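Local structure of mannan endo-1,6-alpha-mannosidase (Chaetomium thermophilum, 6RY0) at residues M48-I62 / Y98-V110. The protein probably hydrolyses alpha-1,6-mannosidic linkages and, as a family 76 glycosidase, is thought to help transfer GPI-anchored glycoproteins into the fungal cell wall. Numbering follows the deposited sequence. Where two conformers were deposited one is given.
Sequences MLFYKGNQSGEIPGI and YNHVIMEGMLHQV
Pro60 meets His108 where, in the (alpha/alpha)6 barrel of this family 76 enzyme, the turn-rich loop between helices 33-48 and 76-93 packs against helix 99-108. Pro60 CD sits over the centre of one face of the His108 imidazole, 3.7 Å from its centroid, a CH-pi contact. With its CG anti to the backbone N (chi1 -166°), His108 turns that face to the compact, rigid proline ring. Pro60 CB packs on Glu104 CG, and Pro60 CG lies by the carboxylate carbon CD. Next in the loop, Gly61 comes within 3.5 Å of Gly105, CA to CA. Glycine suits Gly61 twice over: a side chain would clash with Gly105 O, and at phi 96° would jam against the preceding carbonyl O.

Just past the C-terminal end of helix 99-108, Gln109 NE2 donates a nearly straight bond to Pro60 O, 2.9 Å away and in the carbonyl plane, while OE1 pairs with Trp76. A leucine in its place would probably leave both Pro60 O and the Trp76 indole N-H without their mate.

Toward the helix's N-terminal end, Met48, last residue of helix 33-48, bends to pack CE against Tyr98 CD1 (3.7 Å) and near Ile102 CD1. Its SD makes an oblique Met-aromatic contact, 5.1 Å from the Tyr98 ring centroid. Val101 CG1 meets Tyr51 CE2 obliquely. Buried Tyr51 has its hydroxyl satisfied: OH accepts from Gly61 N and donates to a water 2.6 Å away, which in turn donates to Val101 O and Glu104 OE1.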
loop_
_atom_site.group_PDB
_atom_site.type_symbol
_atom_site.label_atom_id
_atom_site.label_comp_id
_atom_site.label_asym_id
_atom_site.label_seq_id
_atom_site.Cartn_x
_atom_site.Cartn_y
_atom_site.Cartn_z
ATOM N N MET A 48 -7.776 4.100 15.422
ATOM C CA MET A 48 -7.525 5.518 15.621
ATOM C C MET A 48 -6.968 5.782 17.016
ATOM O O MET A 48 -6.258 6.764 17.191
ATOM C CB MET A 48 -8.785 6.341 15.350
ATOM C CG MET A 48 -8.638 7.857 15.289
ATOM S SD MET A 48 -7.510 8.337 13.947
ATOM C CE MET A 48 -8.141 8.207 12.322
ATOM N N LEU A 49 -7.238 4.917 18.000
ATOM C CA LEU A 49 -6.675 5.096 19.332
ATOM C C LEU A 49 -5.136 5.105 19.302
ATOM O O LEU A 49 -4.499 5.683 20.185
ATOM C CB LEU A 49 -7.140 4.015 20.299
ATOM C CG LEU A 49 -8.626 4.035 20.640
ATOM C CD1 LEU A 49 -8.948 2.797 21.498
ATOM C CD2 LEU A 49 -9.020 5.301 21.373
ATOM N N PHE A 50 -4.516 4.429 18.325
ATOM C CA PHE A 50 -3.061 4.437 18.245
ATOM C C PHE A 50 -2.503 5.785 17.801
ATOM O O PHE A 50 -1.326 6.069 18.022
ATOM C CB PHE A 50 -2.588 3.364 17.261
ATOM C CG PHE A 50 -2.820 1.960 17.735
ATOM C CD1 PHE A 50 -1.912 1.325 18.563
ATOM C CD2 PHE A 50 -3.914 1.253 17.316
ATOM C CE1 PHE A 50 -2.126 0.029 18.993
ATOM C CE2 PHE A 50 -4.138 -0.041 17.763
ATOM C CZ PHE A 50 -3.245 -0.651 18.605
ATOM N N TYR A 51 -3.306 6.543 17.085
ATOM C CA TYR A 51 -2.889 7.748 16.387
ATOM C C TYR A 51 -3.101 8.970 17.273
ATOM O O TYR A 51 -4.196 9.194 17.756
ATOM C CB TYR A 51 -3.697 7.888 15.111
ATOM C CG TYR A 51 -3.396 9.138 14.338
ATOM C CD1 TYR A 51 -2.215 9.279 13.628
ATOM C CD2 TYR A 51 -4.316 10.181 14.277
ATOM C CE1 TYR A 51 -1.945 10.439 12.903
ATOM C CE2 TYR A 51 -4.056 11.335 13.561
ATOM C CZ TYR A 51 -2.868 11.461 12.874
ATOM O OH TYR A 51 -2.571 12.566 12.136
ATOM N N LYS A 52 -2.038 9.752 17.462
ATOM C CA LYS A 52 -2.063 10.936 18.302
ATOM C C LYS A 52 -1.870 12.212 17.500
ATOM O O LYS A 52 -1.850 13.292 18.086
ATOM C CB LYS A 52 -0.936 10.833 19.364
ATOM C CG LYS A 52 -0.850 9.496 20.085
ATOM C CD LYS A 52 -2.134 9.174 20.750
ATOM C CE LYS A 52 -2.008 7.927 21.612
ATOM N NZ LYS A 52 -3.328 7.548 22.160
ATOM N N GLY A 53 -1.721 12.122 16.184
ATOM C CA GLY A 53 -1.253 13.256 15.412
ATOM C C GLY A 53 -2.152 14.431 15.310
ATOM O O GLY A 53 -1.714 15.513 14.911
ATOM N N ASN A 54 -3.420 14.237 15.607
ATOM C CA ASN A 54 -4.386 15.326 15.612
ATOM C C ASN A 54 -4.458 16.048 16.938
ATOM O O ASN A 54 -5.220 16.997 17.054
ATOM C CB ASN A 54 -5.772 14.793 15.244
ATOM C CG ASN A 54 -6.249 13.738 16.199
ATOM O OD1 ASN A 54 -5.471 12.847 16.604
ATOM N ND2 ASN A 54 -7.516 13.817 16.580
ATOM N N GLN A 55 -3.707 15.592 17.941
ATOM C CA GLN A 55 -3.746 16.213 19.259
ATOM C C GLN A 55 -2.739 17.335 19.351
ATOM O O GLN A 55 -1.724 17.348 18.660
ATOM C CB GLN A 55 -3.437 15.177 20.312
ATOM C CG GLN A 55 -4.467 14.105 20.382
ATOM C CD GLN A 55 -4.176 13.140 21.469
ATOM O OE1 GLN A 55 -3.406 13.432 22.400
ATOM N NE2 GLN A 55 -4.783 11.987 21.389
ATOM N N SER A 56 -3.037 18.280 20.234
ATOM C CA SER A 56 -2.204 19.455 20.384
ATOM C C SER A 56 -0.778 19.026 20.687
ATOM O O SER A 56 -0.538 18.131 21.485
ATOM C CB SER A 56 -2.737 20.326 21.504
ATOM O OG SER A 56 -2.528 19.677 22.739
ATOM N N GLY A 57 0.168 19.630 19.985
ATOM C CA GLY A 57 1.567 19.339 20.213
ATOM C C GLY A 57 2.128 18.136 19.468
ATOM O O GLY A 57 3.333 17.924 19.505
ATOM N N GLU A 58 1.283 17.375 18.776
ATOM C CA GLU A 58 1.736 16.183 18.062
ATOM C C GLU A 58 1.829 16.473 16.565
ATOM O O GLU A 58 1.390 17.516 16.096
ATOM C CB GLU A 58 0.788 15.023 18.318
ATOM C CG GLU A 58 0.555 14.713 19.798
ATOM C CD GLU A 58 1.718 14.022 20.472
ATOM O OE1 GLU A 58 2.654 13.582 19.789
ATOM O OE2 GLU A 58 1.681 13.888 21.712
ATOM N N ILE A 59 2.398 15.532 15.824
ATOM C CA ILE A 59 2.652 15.696 14.409
ATOM C C ILE A 59 1.609 14.952 13.570
ATOM O O ILE A 59 1.524 13.735 13.616
ATOM C CB ILE A 59 4.046 15.131 14.081
ATOM C CG1 ILE A 59 5.139 15.821 14.900
ATOM C CG2 ILE A 59 4.324 15.233 12.583
ATOM C CD1 ILE A 59 6.517 15.242 14.678
ATOM N N PRO A 60 0.820 15.681 12.783
ATOM C CA PRO A 60 -0.149 14.972 11.950
ATOM C C PRO A 60 0.494 14.053 10.929
ATOM O O PRO A 60 1.515 14.380 10.339
ATOM C CB PRO A 60 -0.940 16.091 11.283
ATOM C CG PRO A 60 -0.735 17.304 12.179
ATOM C CD PRO A 60 0.638 17.141 12.725
ATOM N N GLY A 61 -0.170 12.937 10.687
ATOM C CA GLY A 61 0.170 12.052 9.598
ATOM C C GLY A 61 1.059 10.880 9.960
ATOM O O GLY A 61 1.282 10.034 9.106
ATOM N N ILE A 62 1.569 10.823 11.183
ATOM C CA ILE A 62 2.395 9.712 11.600
ATOM C C ILE A 62 1.805 9.007 12.800
ATOM O O ILE A 62 1.119 9.607 13.634
ATOM C CB ILE A 62 3.867 10.115 11.914
ATOM C CG1 ILE A 62 3.930 11.170 13.023
ATOM C CG2 ILE A 62 4.561 10.576 10.651
ATOM C CD1 ILE A 62 5.343 11.397 13.565
ATOM N N TYR A 98 -13.660 10.361 10.217
ATOM C CA TYR A 98 -12.229 10.608 10.317
ATOM C C TYR A 98 -11.662 11.417 9.160
ATOM O O TYR A 98 -10.460 11.662 9.134
ATOM C CB TYR A 98 -11.467 9.274 10.482
ATOM C CG TYR A 98 -11.973 8.500 11.669
ATOM C CD1 TYR A 98 -11.707 8.922 12.969
ATOM C CD2 TYR A 98 -12.758 7.364 11.502
ATOM C CE1 TYR A 98 -12.212 8.240 14.072
ATOM C CE2 TYR A 98 -13.281 6.674 12.617
ATOM C CZ TYR A 98 -12.996 7.128 13.888
ATOM O OH TYR A 98 -13.453 6.471 15.016
ATOM N N ASN A 99 -12.497 11.844 8.223
ATOM C CA ASN A 99 -11.975 12.484 7.013
ATOM C C ASN A 99 -11.130 13.724 7.307
ATOM O O ASN A 99 -10.099 13.933 6.665
ATOM C CB ASN A 99 -13.085 12.823 6.021
ATOM C CG ASN A 99 -13.649 11.605 5.329
ATOM O OD1 ASN A 99 -13.231 10.479 5.550
ATOM N ND2 ASN A 99 -14.630 11.847 4.467
ATOM N N HIS A 100 -11.534 14.548 8.261
ATOM C CA HIS A 100 -10.770 15.759 8.571
ATOM C C HIS A 100 -9.389 15.426 9.108
ATOM O O HIS A 100 -8.391 16.054 8.745
ATOM C CB HIS A 100 -11.558 16.682 9.533
ATOM C CG HIS A 100 -11.768 16.143 10.923
ATOM N ND1 HIS A 100 -12.652 15.123 11.226
ATOM C CD2 HIS A 100 -11.268 16.562 12.114
ATOM C CE1 HIS A 100 -12.648 14.908 12.532
ATOM N NE2 HIS A 100 -11.833 15.781 13.094
ATOM N N VAL A 101 -9.334 14.440 9.991
ATOM C CA VAL A 101 -8.073 14.013 10.577
ATOM C C VAL A 101 -7.122 13.482 9.500
ATOM O O VAL A 101 -5.917 13.749 9.508
ATOM C CB VAL A 101 -8.357 12.892 11.656
ATOM C CG1 VAL A 101 -7.089 12.249 12.143
ATOM C CG2 VAL A 101 -9.179 13.446 12.811
ATOM N N ILE A 102 -7.679 12.720 8.570
ATOM C CA ILE A 102 -6.901 12.118 7.506
ATOM C C ILE A 102 -6.425 13.169 6.511
ATOM O O ILE A 102 -5.265 13.142 6.099
ATOM C CB ILE A 102 -7.720 10.989 6.864
ATOM C CG1 ILE A 102 -8.057 9.913 7.909
ATOM C CG2 ILE A 102 -7.005 10.424 5.634
ATOM C CD1 ILE A 102 -6.892 9.221 8.572
ATOM N N MET A 103 -7.285 14.111 6.153
ATOM C CA MET A 103 -6.839 15.172 5.262
ATOM C C MET A 103 -5.689 15.928 5.921
ATOM O O MET A 103 -4.683 16.214 5.248
ATOM C CB MET A 103 -7.979 16.131 4.897
ATOM C CG MET A 103 -7.522 17.249 3.990
ATOM S SD MET A 103 -8.749 18.509 3.725
ATOM C CE MET A 103 -9.983 17.580 2.809
ATOM N N GLU A 104 -5.809 16.259 7.202
ATOM C CA GLU A 104 -4.749 16.980 7.905
ATOM C C GLU A 104 -3.437 16.200 7.877
ATOM O O GLU A 104 -2.358 16.761 7.625
ATOM C CB GLU A 104 -5.152 17.289 9.347
ATOM C CG GLU A 104 -4.104 17.972 10.232
ATOM C CD GLU A 104 -4.467 18.007 11.727
ATOM O OE1 GLU A 104 -4.749 16.965 12.372
ATOM O OE2 GLU A 104 -4.407 19.114 12.270
ATOM N N GLY A 105 -3.506 14.910 8.155
ATOM C CA GLY A 105 -2.327 14.081 8.175
ATOM C C GLY A 105 -1.662 13.975 6.806
ATOM O O GLY A 105 -0.434 14.103 6.681
ATOM N N MET A 106 -2.469 13.731 5.769
ATOM C CA MET A 106 -1.913 13.658 4.415
ATOM C C MET A 106 -1.261 14.973 4.013
ATOM O O MET A 106 -0.210 14.953 3.378
ATOM C CB MET A 106 -2.991 13.229 3.431
ATOM C CG MET A 106 -3.493 11.795 3.686
ATOM S SD MET A 106 -4.860 11.236 2.648
ATOM C CE MET A 106 -4.079 11.145 1.042
ATOM N N LEU A 107 -1.886 16.105 4.317
ATOM C CA LEU A 107 -1.333 17.379 3.885
ATOM C C LEU A 107 -0.094 17.750 4.671
ATOM O O LEU A 107 0.775 18.461 4.158
ATOM C CB LEU A 107 -2.376 18.459 4.027
ATOM C CG LEU A 107 -3.513 18.395 3.008
ATOM C CD1 LEU A 107 -4.560 19.438 3.302
ATOM C CD2 LEU A 107 -3.003 18.549 1.586
ATOM N N HIS A 108 0.022 17.316 5.920
ATOM C CA HIS A 108 1.148 17.740 6.735
ATOM C C HIS A 108 2.460 17.180 6.235
ATOM O O HIS A 108 3.504 17.780 6.453
ATOM C CB HIS A 108 0.925 17.328 8.196
ATOM C CG HIS A 108 1.855 17.993 9.146
ATOM N ND1 HIS A 108 1.615 19.252 9.638
ATOM C CD2 HIS A 108 3.033 17.593 9.682
ATOM C CE1 HIS A 108 2.600 19.592 10.445
ATOM N NE2 HIS A 108 3.474 18.607 10.493
ATOM N N GLN A 109 2.414 16.026 5.563
ATOM C CA GLN A 109 3.615 15.254 5.237
ATOM C C GLN A 109 4.115 15.472 3.794
ATOM O O GLN A 109 5.042 14.782 3.379
ATOM C CB GLN A 109 3.371 13.780 5.507
ATOM C CG GLN A 109 3.164 13.495 7.010
ATOM C CD GLN A 109 4.364 13.856 7.848
ATOM O OE1 GLN A 109 5.492 13.870 7.359
ATOM N NE2 GLN A 109 4.144 14.142 9.120
ATOM N N VAL A 110 3.541 16.440 3.062
ATOM C CA VAL A 110 3.833 16.563 1.637
ATOM C C VAL A 110 5.212 17.132 1.328
ATOM O O VAL A 110 5.702 16.967 0.222
ATOM C CB VAL A 110 2.789 17.422 0.920
ATOM C CG1 VAL A 110 1.397 16.790 1.041
ATOM C CG2 VAL A 110 2.787 18.890 1.408
HETATM O O HOH W 1 -4.412 14.370 11.768
#